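Local coordinates for recombination protein uvsY (PDB 4ZWS) that promotes assembly of the UvsX recombinase on single-stranded DNA and helps it displace bound gp32 during phage T4 recombination and DNA synthesis, at residues N37-S40 / S41-E45; Q101-G104 / I105-D108; S18-L21 / Q22-A25. All coordinates share one frame; numbering follows the deposited sequence.

Interaction 1: N37-S40 / S41-E45; sequences NKHS and SIKKE
His39 and Lys43, one helical turn apart, make a side-chain contact along this part of helix 21-64. Lys43 CE lies 4.0 Å from His39 ND1, this methylene of the lysine passing the imidazole at a slant. Lys43 reaches the ring because its chain, otherwise extended, bends at chi3 (-59°). On the next flank Lys44 folds back over the turn, and its NZ stops 4.0 Å from Ser40 OG, a loose polar approach. Ile42 leans on the backbone instead, with CG1 alongside Lys38 O. Ser41 N gives Asn37 O a backbone hydrogen bond of 2.9 Å. Ser41 OG turns back toward the same acceptor and adds a weak hydrogen bond, Ser41 OG to Asn37 O being 3.3 Å. Regular i to i+4 bonds continue from Ile42 N to Lys38 O and from Lys44 N to Ser40 O, the latter longer at 3.3 Å.

Further out, His39 and Ile42 turn to helix 91-135, where they meet Leu107 and Cys110. Phe133 of a second subunit stands edge-to-face with the His39 ring, and Met130 of that subunit packs on Lys43. The Lys38 ammonium makes a salt bridge to Glu9 and a cation-pi contact with Trp35. With Lys43 NZ 4.7 Å from His39 ND1, a positive charge on the lysine would tend to disfavour protonation of the buried imidazole.

Interaction 2: Q101-G104 / I105-D108; sequences QYWG and ILLD
Leu106 lays its CD1 methyl over one face of the Trp103 indole, toward the rim of the ring system. The methyl sits 4.2 Å from the centroid of the six-membered ring of Trp103 and 20° off its normal, a CH-pi contact between residues three apart. The same CD1 is 4.1 Å from Tyr102 CE1, so one methyl touches both aromatic rings. Tyr102 has CG anti to its backbone N (chi1 -174°), while Trp103 has CG beside its own (chi1 -81°); these torsions, together with the successive places of the two residues on the helix, bring the rings to the methyl from different directions. This aromatic-aliphatic cluster belongs to the packing of two long helices, 21-64 and 91-135, with the short helix 3-14 laid against them: Trp103 packs on Met46 and Ile49 of helix 21-64, whereas Leu106 meets Leu3 and Leu6 of helix 3-14. Tyr102 OH accepts a hydrogen bond from Leu3 N, which fixes the far end of the phenol. Beneath the side chains the backbone keeps regular i to i+4 bonds, Leu107 N to Trp103 O being 2.8 Å. Toward a third subunit of the heptamer, Ile105 packs on Lys43 of that subunit, and Asp108 OD2 forms a salt bridge with the ammonium group of the same lysine.

Interaction 3: S18-L21 / Q22-A25; sequences STKL and QYEA
Lys20 and Glu24 meet at the start of helix 21-64, where Lys20 holds the N-cap position. The close-packed part rests on two backbone bonds and on buried Leu21 and Glu24. Glu24 N donates to Lys20 O over 3.0 Å in the carbonyl plane. A second backbone bond, Ala25 N to Leu21 O at 3.0 Å, carries the helix onward. Leu21 has its side chain directed to Ile124 and Ile127 of helix 91-135, and thus joins the first turn to the helix beside it.

The outer flank is looser. Lys20 and Tyr23, both exposed, run side by side in the same direction, with Lys20 CB 4.0 Å from Tyr23 CB and Lys20 CE 4.2 Å from Tyr23 CD2. Tyr23 presents a ring edge to Lys20 O.

Glu24 bends at chi2 (-76°), which folds its carboxylate back toward the loop before the helix. OE1 accepts a hydrogen bond from Asp17 N, and OE2 forms a salt bridge with Arg120. Lys20 NZ stays 5.3 Å from Glu24 OE1, its long and weak ion pair being with Asp17. A carboxylate gripped in this way by a backbone N-H and a guanidinium is probably held in its ionised form.

How the interactions relate
From the N terminus, helix 3-14 leads through a loop into interaction 3, which opens helix 21-64; interaction 1 follows farther along that helix, and interaction 2 comes only on helix 91-135. The three are in series and none nests or crosses, each a local contact: interactions 1 and 2 within a helix, interaction 3 where the loop enters one. In space the chain doubles back: interactions 1 and 2 have centres 10 Å apart and pack directly, with Ile42 CG2 3.7 Å from Leu107 CB. Interaction 3 lies about 29 Å from interaction 1 and 32 Å from interaction 2, centre to centre, where Leu21 and Glu24 touch helix 91-135. Only interactions 1 and 2 reach neighbouring subunits of the heptamer.

Interaction 1: N37-S40 / S41-E45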
ATOM      1  N   ASN A  37     -15.201 -22.035   6.015  1.00 51.36           N
ATOM      2  CA  ASN A  37     -16.651 -22.044   6.241  1.00 54.89           C
ATOM      3  C   ASN A  37     -17.120 -21.130   7.360  1.00 51.15           C
ATOM      4  O   ASN A  37     -18.149 -20.477   7.219  1.00 54.73           O
ATOM      5  CB  ASN A  37     -17.133 -23.462   6.498  1.00 59.42           C
ATOM      6  CG  ASN A  37     -17.075 -24.296   5.259  1.00 64.66           C
ATOM      7  OD1 ASN A  37     -16.982 -23.751   4.158  1.00 63.14           O
ATOM      8  ND2 ASN A  37     -17.073 -25.620   5.417  1.00 73.84           N
ATOM      9  N   LYS A  38     -16.387 -21.098   8.469  1.00 50.06           N
ATOM     10  CA  LYS A  38     -16.708 -20.168   9.544  1.00 49.16           C
ATOM     11  C   LYS A  38     -16.748 -18.757   8.969  1.00 48.24           C
ATOM     12  O   LYS A  38     -17.736 -18.049   9.117  1.00 48.33           O
ATOM     13  CB  LYS A  38     -15.684 -20.246  10.673  1.00 48.39           C
ATOM     14  CG  LYS A  38     -15.829 -21.444  11.575  1.00 49.47           C
ATOM     15  CD  LYS A  38     -14.705 -21.480  12.599  1.00 50.16           C
ATOM     16  CE  LYS A  38     -15.039 -22.361  13.795  1.00 56.69           C
ATOM     17  NZ  LYS A  38     -15.376 -23.763  13.426  1.00 61.19           N
ATOM     18  N   HIS A  39     -15.675 -18.396   8.270  1.00 48.52           N
ATOM     19  CA  HIS A  39     -15.480 -17.081   7.659  1.00 51.52           C
ATOM     20  C   HIS A  39     -16.642 -16.749   6.726  1.00 47.90           C
ATOM     21  O   HIS A  39     -17.211 -15.664   6.763  1.00 56.31           O
ATOM     22  CB  HIS A  39     -14.136 -17.086   6.923  1.00 46.85           C
ATOM     23  CG  HIS A  39     -13.728 -15.769   6.340  1.00 51.23           C
ATOM     24  ND1 HIS A  39     -14.122 -15.350   5.088  1.00 56.97           N
ATOM     25  CD2 HIS A  39     -12.918 -14.796   6.822  1.00 56.42           C
ATOM     26  CE1 HIS A  39     -13.589 -14.170   4.832  1.00 46.96           C
ATOM     27  NE2 HIS A  39     -12.853 -13.810   5.869  1.00 52.41           N
ATOM     28  N   SER A  40     -17.022 -17.727   5.927  1.00 57.36           N
ATOM     29  CA  SER A  40     -18.093 -17.583   4.962  1.00 50.88           C
ATOM     30  C   SER A  40     -19.418 -17.322   5.690  1.00 51.22           C
ATOM     31  O   SER A  40     -20.216 -16.480   5.269  1.00 55.63           O
ATOM     32  CB  SER A  40     -18.164 -18.831   4.100  1.00 52.69           C
ATOM     33  OG  SER A  40     -19.022 -18.635   3.011  1.00 66.63           O
ATOM     34  N   SER A  41     -19.664 -18.079   6.759  1.00 51.25           N
ATOM     35  CA  SER A  41     -20.876 -17.912   7.561  1.00 51.89           C
ATOM     36  C   SER A  41     -20.963 -16.554   8.230  1.00 51.77           C
ATOM     37  O   SER A  41     -22.023 -15.941   8.274  1.00 53.51           O
ATOM     38  CB  SER A  41     -20.944 -18.970   8.660  1.00 52.36           C
ATOM     39  OG  SER A  41     -21.312 -20.216   8.123  1.00 82.36           O
ATOM     40  N   ILE A  42     -19.830 -16.088   8.735  1.00 48.74           N
ATOM     41  CA  ILE A  42     -19.759 -14.809   9.405  1.00 47.47           C
ATOM     42  C   ILE A  42     -20.104 -13.691   8.419  1.00 50.80           C
ATOM     43  O   ILE A  42     -20.854 -12.789   8.770  1.00 48.42           O
ATOM     44  CB  ILE A  42     -18.379 -14.619  10.061  1.00 46.07           C
ATOM     45  CG1 ILE A  42     -18.226 -15.641  11.192  1.00 46.44           C
ATOM     46  CG2 ILE A  42     -18.195 -13.198  10.569  1.00 44.95           C
ATOM     47  CD1 ILE A  42     -16.815 -15.749  11.764  1.00 46.19           C
ATOM     48  N   LYS A  43     -19.596 -13.755   7.188  1.00 50.83           N
ATOM     49  CA  LYS A  43     -19.990 -12.753   6.208  1.00 48.26           C
ATOM     50  C   LYS A  43     -21.508 -12.740   6.003  1.00 49.85           C
ATOM     51  O   LYS A  43     -22.121 -11.673   5.911  1.00 49.91           O
ATOM     52  CB  LYS A  43     -19.299 -12.957   4.851  1.00 49.05           C
ATOM     53  CG  LYS A  43     -17.882 -12.428   4.744  1.00 47.91           C
ATOM     54  CD  LYS A  43     -17.292 -12.637   3.338  1.00 55.73           C
ATOM     55  CE  LYS A  43     -17.245 -14.101   2.932  1.00 80.21           C
ATOM     56  NZ  LYS A  43     -16.942 -14.283   1.478  1.00 89.20           N
ATOM     57  N   LYS A  44     -22.118 -13.917   5.951  1.00 51.34           N
ATOM     58  CA  LYS A  44     -23.567 -13.991   5.770  1.00 53.34           C
ATOM     59  C   LYS A  44     -24.294 -13.361   6.951  1.00 54.70           C
ATOM     60  O   LYS A  44     -25.239 -12.601   6.773  1.00 61.76           O
ATOM     61  CB  LYS A  44     -24.035 -15.435   5.590  1.00 55.31           C
ATOM     62  CG  LYS A  44     -23.706 -16.028   4.233  1.00 60.53           C
ATOM     63  CD  LYS A  44     -24.540 -17.282   3.943  1.00 74.11           C
ATOM     64  CE  LYS A  44     -23.709 -18.401   3.296  1.00 80.62           C
ATOM     65  NZ  LYS A  44     -22.821 -19.120   4.274  1.00 78.33           N
ATOM     66  N   GLU A  45     -23.824 -13.657   8.155  1.00 52.53           N
ATOM     67  CA  GLU A  45     -24.422 -13.110   9.355  1.00 52.27           C
ATOM     68  C   GLU A  45     -24.318 -11.577   9.426  1.00 55.24           C
ATOM     69  O   GLU A  45     -25.286 -10.897   9.765  1.00 54.19           O
ATOM     70  CB  GLU A  45     -23.770 -13.733  10.592  1.00 50.59           C
ATOM     71  CG  GLU A  45     -24.366 -13.237  11.901  1.00 61.64           C
ATOM     72  CD  GLU A  45     -25.834 -13.622  12.073  1.00 65.19           C
ATOM     73  OE1 GLU A  45     -26.315 -14.518  11.345  1.00 74.01           O
ATOM     74  OE2 GLU A  45     -26.520 -13.007  12.918  1.00 60.37           O
TER

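Interaction 2: Q101-G104 / I105-D108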
ATOM      1  N   GLN A 101     -19.982  -5.020  14.755  1.00 51.89           N
ATOM      2  CA  GLN A 101     -18.549  -4.829  14.926  1.00 46.84           C
ATOM      3  C   GLN A 101     -17.923  -6.092  15.518  1.00 48.22           C
ATOM      4  O   GLN A 101     -16.835  -6.501  15.115  1.00 45.92           O
ATOM      5  CB  GLN A 101     -18.291  -3.653  15.838  1.00 46.22           C
ATOM      6  CG  GLN A 101     -18.811  -2.317  15.341  1.00 67.14           C
ATOM      7  CD  GLN A 101     -17.859  -1.581  14.473  1.00 79.92           C
ATOM      8  OE1 GLN A 101     -17.777  -1.823  13.265  1.00 87.30           O
ATOM      9  NE2 GLN A 101     -17.135  -0.640  15.076  1.00 77.53           N
ATOM     10  N   TYR A 102     -18.650  -6.718  16.451  1.00 46.63           N
ATOM     11  CA  TYR A 102     -18.201  -7.933  17.127  1.00 46.48           C
ATOM     12  C   TYR A 102     -18.014  -9.064  16.139  1.00 54.62           C
ATOM     13  O   TYR A 102     -17.004  -9.773  16.174  1.00 58.36           O
ATOM     14  CB  TYR A 102     -19.221  -8.363  18.173  1.00 47.23           C
ATOM     15  CG  TYR A 102     -18.792  -9.530  19.030  1.00 47.35           C
ATOM     16  CD1 TYR A 102     -19.278 -10.809  18.778  1.00 50.61           C
ATOM     17  CD2 TYR A 102     -17.872  -9.371  20.069  1.00 46.72           C
ATOM     18  CE1 TYR A 102     -18.885 -11.900  19.553  1.00 48.70           C
ATOM     19  CE2 TYR A 102     -17.476 -10.451  20.857  1.00 47.13           C
ATOM     20  CZ  TYR A 102     -17.986 -11.714  20.589  1.00 49.66           C
ATOM     21  OH  TYR A 102     -17.606 -12.796  21.358  1.00 58.59           O
ATOM     22  N   TRP A 103     -18.997  -9.228  15.264  1.00 48.03           N
ATOM     23  CA  TRP A 103     -18.925 -10.189  14.176  1.00 48.77           C
ATOM     24  C   TRP A 103     -17.790  -9.850  13.224  1.00 53.34           C
ATOM     25  O   TRP A 103     -17.120 -10.745  12.710  1.00 48.19           O
ATOM     26  CB  TRP A 103     -20.283 -10.260  13.508  1.00 50.48           C
ATOM     27  CG  TRP A 103     -21.208 -11.144  14.286  1.00 51.57           C
ATOM     28  CD1 TRP A 103     -22.131 -10.756  15.206  1.00 59.62           C
ATOM     29  CD2 TRP A 103     -21.460 -12.533  14.042  1.00 52.79           C
ATOM     30  NE1 TRP A 103     -22.847 -11.839  15.654  1.00 58.98           N
ATOM     31  CE2 TRP A 103     -22.470 -12.940  14.938  1.00 54.03           C
ATOM     32  CE3 TRP A 103     -20.898 -13.482  13.189  1.00 57.25           C
ATOM     33  CZ2 TRP A 103     -22.931 -14.252  15.000  1.00 55.63           C
ATOM     34  CZ3 TRP A 103     -21.359 -14.786  13.253  1.00 61.75           C
ATOM     35  CH2 TRP A 103     -22.369 -15.156  14.151  1.00 55.85           C
ATOM     36  N   GLY A 104     -17.560  -8.558  13.005  1.00 52.15           N
ATOM     37  CA  GLY A 104     -16.435  -8.138  12.196  1.00 47.38           C
ATOM     38  C   GLY A 104     -15.138  -8.631  12.817  1.00 46.42           C
ATOM     39  O   GLY A 104     -14.219  -9.042  12.117  1.00 48.10           O
ATOM     40  N   ILE A 105     -15.075  -8.601  14.146  1.00 45.79           N
ATOM     41  CA  ILE A 105     -13.918  -9.092  14.880  1.00 45.23           C
ATOM     42  C   ILE A 105     -13.762 -10.585  14.670  1.00 45.57           C
ATOM     43  O   ILE A 105     -12.650 -11.066  14.469  1.00 53.09           O
ATOM     44  CB  ILE A 105     -14.010  -8.763  16.380  1.00 45.59           C
ATOM     45  CG1 ILE A 105     -13.757  -7.265  16.590  1.00 44.57           C
ATOM     46  CG2 ILE A 105     -12.947  -9.512  17.151  1.00 44.77           C
ATOM     47  CD1 ILE A 105     -13.809  -6.815  18.040  1.00 44.42           C
ATOM     48  N   LEU A 106     -14.873 -11.313  14.702  1.00 46.20           N
ATOM     49  CA  LEU A 106     -14.828 -12.749  14.468  1.00 47.87           C
ATOM     50  C   LEU A 106     -14.324 -13.025  13.063  1.00 49.54           C
ATOM     51  O   LEU A 106     -13.507 -13.926  12.864  1.00 47.16           O
ATOM     52  CB  LEU A 106     -16.204 -13.392  14.655  1.00 47.85           C
ATOM     53  CG  LEU A 106     -16.875 -13.218  16.018  1.00 47.95           C
ATOM     54  CD1 LEU A 106     -18.153 -14.002  16.071  1.00 49.44           C
ATOM     55  CD2 LEU A 106     -15.927 -13.630  17.139  1.00 47.47           C
ATOM     56  N   LEU A 107     -14.769 -12.218  12.102  1.00 49.41           N
ATOM     57  CA  LEU A 107     -14.343 -12.381  10.718  1.00 49.15           C
ATOM     58  C   LEU A 107     -12.831 -12.229  10.611  1.00 51.33           C
ATOM     59  O   LEU A 107     -12.162 -13.050   9.978  1.00 47.83           O
ATOM     60  CB  LEU A 107     -15.028 -11.365   9.805  1.00 48.83           C
ATOM     61  CG  LEU A 107     -14.776 -11.549   8.308  1.00 49.96           C
ATOM     62  CD1 LEU A 107     -15.424 -12.833   7.816  1.00 51.19           C
ATOM     63  CD2 LEU A 107     -15.285 -10.377   7.541  1.00 50.80           C
ATOM     64  N   ASP A 108     -12.297 -11.181  11.241  1.00 46.71           N
ATOM     65  CA  ASP A 108     -10.857 -10.940  11.206  1.00 56.85           C
ATOM     66  C   ASP A 108     -10.078 -12.051  11.885  1.00 50.60           C
ATOM     67  O   ASP A 108      -9.029 -12.464  11.387  1.00 54.31           O
ATOM     68  CB  ASP A 108     -10.497  -9.602  11.847  1.00 57.33           C
ATOM     69  CG  ASP A 108     -11.025  -8.424  11.054  1.00 74.72           C
ATOM     70  OD1 ASP A 108     -11.362  -8.632   9.860  1.00 85.09           O
ATOM     71  OD2 ASP A 108     -11.056  -7.292  11.600  1.00 69.24           O
TER

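Interaction 3: S18-L21 / Q22-A25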
ATOM      1  N   SER A  18       3.749 -34.813  16.061  1.00 74.51           N
ATOM      2  CA  SER A  18       4.912 -35.279  15.303  1.00 74.44           C
ATOM      3  C   SER A  18       4.866 -36.763  14.932  1.00 79.91           C
ATOM      4  O   SER A  18       5.451 -37.188  13.930  1.00 78.70           O
ATOM      5  CB  SER A  18       6.171 -35.003  16.104  1.00 74.50           C
ATOM      6  OG  SER A  18       6.206 -33.646  16.479  1.00 87.51           O
ATOM      7  N   THR A  19       4.189 -37.551  15.757  1.00 73.00           N
ATOM      8  CA  THR A  19       4.107 -38.988  15.547  1.00 73.09           C
ATOM      9  C   THR A  19       3.188 -39.365  14.368  1.00 71.48           C
ATOM     10  O   THR A  19       3.246 -40.490  13.875  1.00 79.10           O
ATOM     11  CB  THR A  19       3.615 -39.699  16.834  1.00 74.68           C
ATOM     12  OG1 THR A  19       2.297 -39.251  17.173  1.00 76.18           O
ATOM     13  CG2 THR A  19       4.543 -39.393  17.988  1.00 76.85           C
ATOM     14  N   LYS A  20       2.332 -38.435  13.941  1.00 69.31           N
ATOM     15  CA  LYS A  20       1.372 -38.658  12.846  1.00 68.73           C
ATOM     16  C   LYS A  20       1.468 -37.545  11.814  1.00 66.37           C
ATOM     17  O   LYS A  20       0.463 -36.922  11.454  1.00 64.82           O
ATOM     18  CB  LYS A  20      -0.052 -38.708  13.388  1.00 69.85           C
ATOM     19  CG  LYS A  20      -0.240 -39.614  14.584  1.00 89.46           C
ATOM     20  CD  LYS A  20      -1.675 -39.550  15.066  1.00 86.39           C
ATOM     21  CE  LYS A  20      -2.069 -38.099  15.250  1.00 67.04           C
ATOM     22  NZ  LYS A  20      -3.349 -37.960  15.959  1.00 67.07           N
ATOM     23  N   LEU A  21       2.675 -37.301  11.337  1.00 67.03           N
ATOM     24  CA  LEU A  21       2.935 -36.122  10.536  1.00 65.99           C
ATOM     25  C   LEU A  21       2.208 -36.125   9.170  1.00 65.01           C
ATOM     26  O   LEU A  21       1.684 -35.089   8.756  1.00 63.64           O
ATOM     27  CB  LEU A  21       4.442 -35.979  10.396  1.00 70.00           C
ATOM     28  CG  LEU A  21       4.963 -34.554  10.416  1.00 70.37           C
ATOM     29  CD1 LEU A  21       4.480 -33.898  11.696  1.00 66.51           C
ATOM     30  CD2 LEU A  21       6.469 -34.622  10.450  1.00 79.78           C
ATOM     31  N   GLN A  22       2.125 -37.276   8.499  1.00 65.91           N
ATOM     32  CA  GLN A  22       1.379 -37.365   7.227  1.00 65.47           C
ATOM     33  C   GLN A  22      -0.098 -37.095   7.431  1.00 73.26           C
ATOM     34  O   GLN A  22      -0.734 -36.428   6.612  1.00 63.31           O
ATOM     35  CB  GLN A  22       1.542 -38.720   6.550  1.00 67.00           C
ATOM     36  CG  GLN A  22       2.886 -38.966   5.909  1.00 69.62           C
ATOM     37  CD  GLN A  22       2.971 -40.359   5.309  1.00 80.44           C
ATOM     38  OE1 GLN A  22       3.125 -40.534   4.094  1.00 93.36           O
ATOM     39  NE2 GLN A  22       2.937 -41.367   6.181  1.00 79.00           N
ATOM     40  N   TYR A  23      -0.637 -37.626   8.522  1.00 65.34           N
ATOM     41  CA  TYR A  23      -2.012 -37.359   8.876  1.00 63.35           C
ATOM     42  C   TYR A  23      -2.224 -35.862   9.089  1.00 61.71           C
ATOM     43  O   TYR A  23      -3.185 -35.288   8.587  1.00 60.77           O
ATOM     44  CB  TYR A  23      -2.400 -38.118  10.147  1.00 64.18           C
ATOM     45  CG  TYR A  23      -3.694 -37.607  10.712  1.00 64.30           C
ATOM     46  CD1 TYR A  23      -4.915 -38.046  10.224  1.00 65.15           C
ATOM     47  CD2 TYR A  23      -3.693 -36.618  11.698  1.00 62.55           C
ATOM     48  CE1 TYR A  23      -6.105 -37.541  10.723  1.00 66.70           C
ATOM     49  CE2 TYR A  23      -4.868 -36.106  12.196  1.00 63.64           C
ATOM     50  CZ  TYR A  23      -6.076 -36.570  11.707  1.00 67.61           C
ATOM     51  OH  TYR A  23      -7.256 -36.056  12.205  1.00 73.06           O
ATOM     52  N   GLU A  24      -1.303 -35.220   9.799  1.00 66.61           N
ATOM     53  CA  GLU A  24      -1.472 -33.809  10.130  1.00 60.24           C
ATOM     54  C   GLU A  24      -1.494 -32.982   8.858  1.00 59.43           C
ATOM     55  O   GLU A  24      -2.224 -31.998   8.766  1.00 65.27           O
ATOM     56  CB  GLU A  24      -0.376 -33.336  11.082  1.00 64.41           C
ATOM     57  CG  GLU A  24      -0.423 -33.971  12.477  1.00 65.76           C
ATOM     58  CD  GLU A  24      -1.518 -33.401  13.376  1.00 68.40           C
ATOM     59  OE1 GLU A  24      -1.256 -33.243  14.589  1.00 70.77           O
ATOM     60  OE2 GLU A  24      -2.632 -33.112  12.887  1.00 70.36           O
ATOM     61  N   ALA A  25      -0.687 -33.388   7.885  1.00 65.67           N
ATOM     62  CA  ALA A  25      -0.644 -32.729   6.589  1.00 60.20           C
ATOM     63  C   ALA A  25      -1.973 -32.802   5.857  1.00 59.70           C
ATOM     64  O   ALA A  25      -2.427 -31.808   5.303  1.00 59.33           O
ATOM     65  CB  ALA A  25       0.435 -33.339   5.736  1.00 61.80           C
TER